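Aminotransferase, class III (Thermomicrobium roseum, PDB 6IO1) probably works as a pyridoxal-phosphate-dependent omega-transaminase, moving amino groups between amines and carbonyl compounds with (S)-enantioselectivity. Local coordinates at residues L358-R363 / V437-V442. Residues are numbered along the deposited sequence; the frame is centred on the assembly and turned at random.
Sequences LQELKR and VLIEGV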
loop_
_atom_site.group_PDB
_atom_site.type_symbol
_atom_site.label_atom_id
_atom_site.label_comp_id
_atom_site.label_asym_id
_atom_site.label_seq_id
_atom_site.Cartn_x
_atom_site.Cartn_y
_atom_site.Cartn_z
ATOM N N LEU B 358 3.506 32.057 7.656
ATOM C CA LEU B 358 4.898 32.170 8.072
ATOM C C LEU B 358 5.167 33.526 8.706
ATOM O O LEU B 358 5.804 33.606 9.761
ATOM C CB LEU B 358 5.825 31.944 6.879
ATOM C CG LEU B 358 7.323 31.922 7.186
ATOM C CD1 LEU B 358 7.629 30.930 8.296
ATOM C CD2 LEU B 358 8.125 31.597 5.935
ATOM N N GLN B 359 4.666 34.600 8.091
ATOM C CA GLN B 359 4.882 35.938 8.631
ATOM C C GLN B 359 4.291 36.065 10.029
ATOM O O GLN B 359 4.949 36.556 10.953
ATOM C CB GLN B 359 4.277 36.985 7.694
ATOM C CG GLN B 359 4.015 38.331 8.353
ATOM C CD GLN B 359 3.324 39.309 7.424
ATOM O OE1 GLN B 359 3.879 39.705 6.399
ATOM N NE2 GLN B 359 2.106 39.704 7.777
ATOM N N GLU B 360 3.045 35.623 10.203
ATOM C CA GLU B 360 2.401 35.762 11.504
ATOM C C GLU B 360 3.025 34.838 12.548
ATOM O O GLU B 360 3.243 35.252 13.692
ATOM C CB GLU B 360 0.900 35.513 11.371
ATOM C CG GLU B 360 0.188 36.531 10.487
ATOM C CD GLU B 360 0.462 37.962 10.914
ATOM O OE1 GLU B 360 0.335 38.260 12.120
ATOM O OE2 GLU B 360 0.808 38.788 10.044
ATOM N N LEU B 361 3.295 33.580 12.188
ATOM C CA LEU B 361 3.880 32.630 13.130
ATOM C C LEU B 361 5.321 32.967 13.496
ATOM O O LEU B 361 5.771 32.609 14.590
ATOM C CB LEU B 361 3.805 31.214 12.556
ATOM C CG LEU B 361 2.410 30.592 12.457
ATOM C CD1 LEU B 361 2.443 29.375 11.551
ATOM C CD2 LEU B 361 1.868 30.230 13.831
ATOM N N LYS B 362 6.061 33.651 12.620
ATOM C CA LYS B 362 7.443 33.987 12.943
ATOM C C LYS B 362 7.548 34.930 14.119
ATOM O O LYS B 362 8.623 35.033 14.722
ATOM C CB LYS B 362 8.117 34.640 11.740
ATOM C CG LYS B 362 9.125 33.746 11.118
ATOM C CD LYS B 362 9.610 34.289 9.810
ATOM C CE LYS B 362 11.087 34.002 9.660
ATOM N NZ LYS B 362 11.403 32.581 9.984
ATOM N N ARG B 363 6.432 35.600 14.404
ATOM C CA ARG B 363 6.330 36.510 15.565
ATOM C C ARG B 363 6.545 35.634 16.798
ATOM O O ARG B 363 7.187 36.106 17.758
ATOM C CB ARG B 363 4.943 37.160 15.587
ATOM C CG ARG B 363 4.833 38.369 16.506
ATOM C CD ARG B 363 3.540 39.131 16.283
ATOM N NE ARG B 363 3.541 40.432 16.936
ATOM C CZ ARG B 363 2.604 41.358 16.767
ATOM N NH1 ARG B 363 1.582 41.127 15.959
ATOM N NH2 ARG B 363 2.691 42.512 17.404
ATOM N N VAL B 437 -7.489 31.908 12.874
ATOM C CA VAL B 437 -7.946 30.926 13.853
ATOM C C VAL B 437 -6.815 29.964 14.185
ATOM O O VAL B 437 -6.492 29.731 15.357
ATOM C CB VAL B 437 -9.187 30.181 13.326
ATOM C CG1 VAL B 437 -9.526 29.011 14.233
ATOM C CG2 VAL B 437 -10.359 31.139 13.197
ATOM N N LEU B 438 -6.157 29.442 13.147
ATOM C CA LEU B 438 -5.062 28.499 13.342
ATOM C C LEU B 438 -3.919 29.142 14.117
ATOM O O LEU B 438 -3.378 28.549 15.062
ATOM C CB LEU B 438 -4.582 27.983 11.984
ATOM C CG LEU B 438 -3.351 27.078 11.931
ATOM C CD1 LEU B 438 -3.565 25.848 12.775
ATOM C CD2 LEU B 438 -3.034 26.686 10.503
ATOM N N ILE B 439 -3.556 30.373 13.746
ATOM C CA ILE B 439 -2.426 31.044 14.386
ATOM C C ILE B 439 -2.701 31.244 15.868
ATOM O O ILE B 439 -1.863 30.952 16.732
ATOM C CB ILE B 439 -2.099 32.372 13.672
ATOM C CG1 ILE B 439 -1.600 32.108 12.253
ATOM C CG2 ILE B 439 -0.932 33.017 14.321
ATOM C CD1 ILE B 439 -1.826 33.279 11.315
ATOM N N GLU B 440 -3.878 31.810 16.160
ATOM C CA GLU B 440 -4.281 32.144 17.554
ATOM C C GLU B 440 -4.346 30.864 18.392
ATOM O O GLU B 440 -3.841 30.880 19.532
ATOM C CB GLU B 440 -5.635 32.857 17.551
ATOM C CG GLU B 440 -5.594 34.230 16.906
ATOM C CD GLU B 440 -4.727 35.246 17.632
ATOM O OE1 GLU B 440 -4.213 34.915 18.718
ATOM O OE2 GLU B 440 -4.569 36.366 17.108
ATOM N N GLY B 441 -4.912 29.796 17.829
ATOM C CA GLY B 441 -4.984 28.524 18.537
ATOM C C GLY B 441 -3.600 27.999 18.876
ATOM O O GLY B 441 -3.354 27.568 20.007
ATOM N N VAL B 442 -2.674 28.035 17.908
ATOM C CA VAL B 442 -1.325 27.530 18.157
ATOM C C VAL B 442 -0.633 28.353 19.237
ATOM O O VAL B 442 -0.006 27.801 20.153
ATOM C CB VAL B 442 -0.515 27.516 16.847
ATOM C CG1 VAL B 442 0.975 27.331 17.137
ATOM C CG2 VAL B 442 -1.021 26.420 15.923
#
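Two helices lying side by side on the sheet that includes strands 370-376 and 421-424 meet here through I439, which reaches from helix 432-450 to E360 and L361 in the C-terminal part of helix 346-361. The two branches of I439 divide the work. With CG1 anti to the carbonyl carbon (chi1 -66°), I439 CD1 comes to 3.5 Å from E360 CB and also touches E360 CG, while I439 CG2 sits 4.0 Å from L361 CD2. L361 CD2 also makes a looser approach to V442 CG1, at 4.5 Å, one helical turn further along. E360 thus lends only the aliphatic base of its side chain; the chain bends at chi2 (-53°) and carries the carboxylate away from I439. There E360 OE2 accepts a nearly straight hydrogen bond from Q359 NE2 (2.8 Å), and E360 OE2 lies almost in the plane of the Q359 amide. A glycine in place of E360 would probably strip I439 CD1 of its CB and CG contacts and leave the Q359 amide without this carboxylate acceptor. I439 also packs on Y356 and L357 of helix 346-361. Beneath the pair, L361 rests on V373 of strand 370-376 and M424 of strand 421-424, and V442 on I422 and M424 of strand 421-424 and I413 of strand 413-418.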